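PDB 3H7A: short chain dehydrogenase from Rhodopseudomonas palustris, which probably acts as an NAD(P)-dependent oxidoreductase of the short-chain dehydrogenase/reductase family, although its substrate is not established. Local coordinates for residues F32-A36 with A77-H81; K136-T140 with Y223-Q229. The contacts are given in a common frame with arbitrary orientation. Numbering follows the deposited sequence.

Overall arrangement
Both contacts pack a helix against a strand of the same parallel sheet, from opposite faces. Interaction 1 sets helix 68-81 on strand 33-38, near one margin of the sheet; interaction 2 sets helix 216-228 on strand 135-142, deeper in the chain. Their centres are about 17 Å apart, yet they touch: Phe32, out of reach of helix 77-81, packs edge-to-face with Tyr227 of interaction 2. Interaction 1 is mostly buried but has a solvent-facing end at His81, and its chemistry is ring and methyl packing plus a water bridge. Interaction 2 is larger, adding direct hydrogen bonds at both ends of its aromatic packing, and its helix also packs against a second subunit.

Interaction 1 (F32-A36 with A77-H81)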
loop_
_atom_site.group_PDB
_atom_site.type_symbol
_atom_site.label_atom_id
_atom_site.label_comp_id
_atom_site.label_asym_id
_atom_site.label_seq_id
_atom_site.Cartn_x
_atom_site.Cartn_y
_atom_site.Cartn_z
ATOM N N PHE B 32 34.560 4.146 -9.954
ATOM C CA PHE B 32 33.881 4.206 -11.247
ATOM C C PHE B 32 34.228 5.514 -11.955
ATOM O O PHE B 32 34.548 6.502 -11.295
ATOM C CB PHE B 32 32.371 4.153 -11.070
ATOM C CG PHE B 32 31.835 2.815 -10.649
ATOM C CD1 PHE B 32 31.524 1.843 -11.601
ATOM C CD2 PHE B 32 31.580 2.548 -9.311
ATOM C CE1 PHE B 32 30.993 0.610 -11.220
ATOM C CE2 PHE B 32 31.051 1.308 -8.908
ATOM C CZ PHE B 32 30.750 0.345 -9.868
ATOM N N THR B 33 34.160 5.536 -13.290
ATOM C CA THR B 33 34.141 6.822 -13.974
ATOM C C THR B 33 32.704 7.317 -13.979
ATOM O O THR B 33 31.816 6.642 -14.463
ATOM C CB THR B 33 34.671 6.760 -15.420
ATOM O OG1 THR B 33 36.047 6.358 -15.412
ATOM C CG2 THR B 33 34.555 8.125 -16.100
ATOM N N VAL B 34 32.476 8.501 -13.442
ATOM C CA VAL B 34 31.129 9.035 -13.411
ATOM C C VAL B 34 30.900 9.946 -14.609
ATOM O O VAL B 34 31.703 10.816 -14.897
ATOM C CB VAL B 34 30.834 9.736 -12.059
ATOM C CG1 VAL B 34 29.470 10.458 -12.086
ATOM C CG2 VAL B 34 30.891 8.712 -10.915
ATOM N N PHE B 35 29.826 9.678 -15.336
ATOM C CA PHE B 35 29.281 10.595 -16.313
ATOM C C PHE B 35 28.204 11.387 -15.612
ATOM O O PHE B 35 27.178 10.844 -15.215
ATOM C CB PHE B 35 28.745 9.830 -17.539
ATOM C CG PHE B 35 29.798 9.600 -18.590
ATOM C CD1 PHE B 35 30.915 8.803 -18.313
ATOM C CD2 PHE B 35 29.715 10.232 -19.831
ATOM C CE1 PHE B 35 31.922 8.620 -19.255
ATOM C CE2 PHE B 35 30.714 10.049 -20.793
ATOM C CZ PHE B 35 31.815 9.239 -20.502
ATOM N N ALA B 36 28.465 12.671 -15.431
ATOM C CA ALA B 36 27.594 13.524 -14.666
ATOM C C ALA B 36 26.916 14.476 -15.620
ATOM O O ALA B 36 27.577 15.139 -16.419
ATOM C CB ALA B 36 28.413 14.287 -13.631
ATOM N N ALA B 77 27.458 7.463 -24.947
ATOM C CA ALA B 77 28.785 8.017 -24.643
ATOM C C ALA B 77 29.411 7.378 -23.412
ATOM O O ALA B 77 30.598 7.030 -23.434
ATOM C CB ALA B 77 28.713 9.529 -24.480
ATOM N N ALA B 78 28.610 7.207 -22.353
ATOM C CA ALA B 78 29.089 6.590 -21.114
ATOM C C ALA B 78 29.490 5.153 -21.356
ATOM O O ALA B 78 30.585 4.755 -20.977
ATOM C CB ALA B 78 28.059 6.689 -19.980
ATOM N N ASP B 79 28.635 4.390 -22.034
ATOM C CA ASP B 79 28.944 2.998 -22.330
ATOM C C ASP B 79 30.154 2.822 -23.270
ATOM O O ASP B 79 30.885 1.831 -23.169
ATOM C CB ASP B 79 27.724 2.274 -22.910
ATOM C CG ASP B 79 27.906 0.774 -22.919
ATOM O OD1 ASP B 79 28.049 0.177 -21.832
ATOM O OD2 ASP B 79 27.915 0.184 -24.012
ATOM N N ALA B 80 30.354 3.780 -24.176
ATOM C CA ALA B 80 31.466 3.724 -25.129
ATOM C C ALA B 80 32.792 3.928 -24.399
ATOM O O ALA B 80 33.787 3.289 -24.730
ATOM C CB ALA B 80 31.284 4.762 -26.241
ATOM N N HIS B 81 32.774 4.792 -23.385
ATOM C CA HIS B 81 33.931 5.065 -22.522
ATOM C C HIS B 81 34.425 3.816 -21.770
ATOM O O HIS B 81 35.612 3.448 -21.843
ATOM C CB HIS B 81 33.540 6.156 -21.544
ATOM C CG HIS B 81 34.667 6.696 -20.731
ATOM N ND1 HIS B 81 35.264 7.907 -21.006
ATOM C CD2 HIS B 81 35.270 6.224 -19.615
ATOM C CE1 HIS B 81 36.189 8.159 -20.096
ATOM N NE2 HIS B 81 36.223 7.145 -19.248
HETATM O O HOH W 1 38.014 7.257 -17.305
#
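Helix 77-81 lies almost antiparallel to strand 33-36, the axes 164° apart in direction and 9.4 Å at closest approach. Ala77 comes first: its O sits 3.9 Å from Phe35 CZ, and its CB is 4.2 Å from Phe35 CE2. Ala78 then covers a face of the Phe35 ring. Its CB is 3.7 Å from Phe35 CG, and its CA stands 3.7 Å above the ring centroid, only 4° off the normal, a CH-pi contact. One turn on from Ala77, His81 presents the face of its imidazole to the edge of Phe35 in an offset edge-to-face pair, centroids 5.2 Å apart. His81 NE2 also lies 3.7 Å from Thr33 CG2, while a water links His81 NE2 (2.6 Å) to Thr33 OG1 (2.9 Å). Helix 68-81 belongs to the crossover from strand 57-62 to strand 84-89 of the Rossmann fold; Phe35 lies beneath it, between Val59 and Thr9 of the flanking strands, while Val34 faces helix 18-29 on the other side of the sheet.

Interaction 2 (K136-T140 with Y223-Q229); sequences KIFFT and YWQLYQQ
Set helix 223-228 roughly antiparallel over strand 136-140 with axes 10.0 Å apart and N-to-C directions at 150°, so that Lys136 lies nearest Tyr227 (CA to CA 7.2 Å) and Phe138 nearest Tyr223 (7.8 Å). The strand is extended, with Lys136 and Phe138 pointing to the helix and Phe139 away from it. Tyr223 (chi1 m) reaches over from the helix to the strand: its CE1 is 3.5 Å from Phe138 CB, and its OH shares a 2.6 Å hydrogen bond with Thr140 OG1. Phe138 (chi1 m) runs nearly parallel to the Tyr223 ring, planes at 9°, but slid aside, centroids 5.7 Å apart; its CZ meets Leu226 CB at 3.8 Å. Lys136, m then extended (t, t, t), brings NZ to the C-terminal end of the helix, donating to Leu226 O (2.9 Å), Tyr227 O (2.6 Å) and Gln229 O (3.0 Å); His179 ND1 is a further partner. Thr140 OG1 also bonds Asn90 OD1, its backbone O Lys159 NZ. This is the helix-on-sheet packing of the Rossmann fold in short-chain dehydrogenases.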
loop_
_atom_site.group_PDB
_atom_site.type_symbol
_atom_site.label_atom_id
_atom_site.label_comp_id
_atom_site.label_asym_id
_atom_site.label_seq_id
_atom_site.Cartn_x
_atom_site.Cartn_y
_atom_site.Cartn_z
ATOM N N LYS B 136 22.817 -1.997 -12.892
ATOM C CA LYS B 136 21.904 -1.508 -11.857
ATOM C C LYS B 136 21.299 -0.187 -12.318
ATOM O O LYS B 136 22.001 0.689 -12.812
ATOM C CB LYS B 136 22.599 -1.384 -10.486
ATOM C CG LYS B 136 23.146 -2.730 -9.919
ATOM C CD LYS B 136 23.205 -2.800 -8.392
ATOM C CE LYS B 136 23.457 -4.244 -7.889
ATOM N NZ LYS B 136 23.188 -4.432 -6.412
ATOM N N ILE B 137 19.977 -0.064 -12.190
ATOM C CA ILE B 137 19.259 1.135 -12.624
ATOM C C ILE B 137 18.408 1.645 -11.488
ATOM O O ILE B 137 17.396 1.036 -11.144
ATOM C CB ILE B 137 18.313 0.870 -13.818
ATOM C CG1 ILE B 137 19.052 0.159 -14.954
ATOM C CG2 ILE B 137 17.690 2.189 -14.274
ATOM C CD1 ILE B 137 18.176 -0.305 -16.092
ATOM N N PHE B 138 18.822 2.772 -10.925
ATOM C CA PHE B 138 18.234 3.310 -9.713
ATOM C C PHE B 138 17.491 4.589 -10.038
ATOM O O PHE B 138 17.986 5.418 -10.807
ATOM C CB PHE B 138 19.338 3.596 -8.686
ATOM C CG PHE B 138 20.077 2.371 -8.213
ATOM C CD1 PHE B 138 19.532 1.098 -8.351
ATOM C CD2 PHE B 138 21.308 2.495 -7.580
ATOM C CE1 PHE B 138 20.200 -0.022 -7.905
ATOM C CE2 PHE B 138 21.979 1.377 -7.113
ATOM C CZ PHE B 138 21.423 0.117 -7.277
ATOM N N PHE B 139 16.305 4.745 -9.449
ATOM C CA PHE B 139 15.462 5.912 -9.656
ATOM C C PHE B 139 15.209 6.598 -8.324
ATOM O O PHE B 139 14.841 5.938 -7.357
ATOM C CB PHE B 139 14.120 5.474 -10.233
ATOM C CG PHE B 139 14.212 4.889 -11.616
ATOM C CD1 PHE B 139 14.264 5.726 -12.731
ATOM C CD2 PHE B 139 14.219 3.507 -11.806
ATOM C CE1 PHE B 139 14.330 5.203 -14.034
ATOM C CE2 PHE B 139 14.276 2.968 -13.093
ATOM C CZ PHE B 139 14.335 3.836 -14.216
ATOM N N THR B 140 15.402 7.915 -8.266
ATOM C CA THR B 140 15.102 8.674 -7.050
ATOM C C THR B 140 13.634 9.063 -6.989
ATOM O O THR B 140 13.166 9.839 -7.819
ATOM C CB THR B 140 15.944 9.955 -6.933
ATOM O OG1 THR B 140 17.338 9.626 -6.999
ATOM C CG2 THR B 140 15.677 10.638 -5.613
ATOM N N TYR B 223 22.250 4.706 -1.854
ATOM C CA TYR B 223 22.438 4.194 -3.201
ATOM C C TYR B 223 23.603 3.219 -3.266
ATOM O O TYR B 223 23.528 2.202 -3.972
ATOM C CB TYR B 223 22.639 5.332 -4.185
ATOM C CG TYR B 223 21.351 5.855 -4.744
ATOM C CD1 TYR B 223 20.396 4.978 -5.249
ATOM C CD2 TYR B 223 21.080 7.222 -4.773
ATOM C CE1 TYR B 223 19.205 5.437 -5.763
ATOM C CE2 TYR B 223 19.891 7.701 -5.308
ATOM C CZ TYR B 223 18.960 6.783 -5.805
ATOM O OH TYR B 223 17.770 7.192 -6.337
ATOM N N TRP B 224 24.669 3.520 -2.515
ATOM C CA TRP B 224 25.799 2.590 -2.408
ATOM C C TRP B 224 25.381 1.278 -1.732
ATOM O O TRP B 224 25.761 0.197 -2.182
ATOM C CB TRP B 224 27.023 3.219 -1.711
ATOM C CG TRP B 224 28.223 2.274 -1.756
ATOM C CD1 TRP B 224 28.797 1.624 -0.702
ATOM C CD2 TRP B 224 28.939 1.843 -2.928
ATOM N NE1 TRP B 224 29.838 0.827 -1.141
ATOM C CE2 TRP B 224 29.943 0.946 -2.502
ATOM C CE3 TRP B 224 28.838 2.143 -4.296
ATOM C CZ2 TRP B 224 30.831 0.335 -3.394
ATOM C CZ3 TRP B 224 29.729 1.549 -5.180
ATOM C CH2 TRP B 224 30.704 0.640 -4.726
ATOM N N GLN B 225 24.567 1.378 -0.681
ATOM C CA GLN B 225 23.983 0.199 -0.056
ATOM C C GLN B 225 23.204 -0.664 -1.068
ATOM O O GLN B 225 23.385 -1.883 -1.121
ATOM C CB GLN B 225 23.088 0.601 1.115
ATOM C CG GLN B 225 22.627 -0.583 1.956
ATOM C CD GLN B 225 21.281 -0.364 2.622
ATOM O OE1 GLN B 225 20.493 -1.303 2.763
ATOM N NE2 GLN B 225 21.015 0.872 3.040
ATOM N N LEU B 226 22.354 -0.035 -1.880
ATOM C CA LEU B 226 21.616 -0.765 -2.915
ATOM C C LEU B 226 22.571 -1.379 -3.933
ATOM O O LEU B 226 22.379 -2.531 -4.360
ATOM C CB LEU B 226 20.592 0.139 -3.610
ATOM C CG LEU B 226 19.290 0.445 -2.864
ATOM C CD1 LEU B 226 18.519 1.566 -3.534
ATOM C CD2 LEU B 226 18.431 -0.815 -2.731
ATOM N N TYR B 227 23.607 -0.624 -4.306
ATOM C CA TYR B 227 24.617 -1.135 -5.221
ATOM C C TYR B 227 25.231 -2.421 -4.669
ATOM O O TYR B 227 25.381 -3.391 -5.397
ATOM C CB TYR B 227 25.722 -0.105 -5.543
ATOM C CG TYR B 227 26.798 -0.732 -6.418
ATOM C CD1 TYR B 227 26.595 -0.901 -7.777
ATOM C CD2 TYR B 227 27.973 -1.231 -5.865
ATOM C CE1 TYR B 227 27.540 -1.518 -8.569
ATOM C CE2 TYR B 227 28.929 -1.832 -6.655
ATOM C CZ TYR B 227 28.704 -1.973 -7.998
ATOM O OH TYR B 227 29.638 -2.585 -8.786
ATOM N N GLN B 228 25.556 -2.419 -3.377
ATOM C CA GLN B 228 26.260 -3.531 -2.741
ATOM C C GLN B 228 25.476 -4.844 -2.550
ATOM O O GLN B 228 26.085 -5.888 -2.318
ATOM C CB GLN B 228 26.845 -3.079 -1.407
ATOM C CG GLN B 228 27.957 -2.053 -1.525
ATOM C CD GLN B 228 29.317 -2.670 -1.780
ATOM O OE1 GLN B 228 30.164 -2.710 -0.881
ATOM N NE2 GLN B 228 29.544 -3.146 -3.007
ATOM N N GLN B 229 24.149 -4.788 -2.636
ATOM C CA GLN B 229 23.301 -5.962 -2.419
ATOM C C GLN B 229 23.547 -7.075 -3.433
ATOM O O GLN B 229 23.527 -6.821 -4.639
ATOM C CB GLN B 229 21.825 -5.584 -2.490
ATOM C CG GLN B 229 21.351 -4.684 -1.385
ATOM C CD GLN B 229 19.869 -4.436 -1.461
ATOM O OE1 GLN B 229 19.277 -4.505 -2.531
ATOM N NE2 GLN B 229 19.256 -4.152 -0.318
#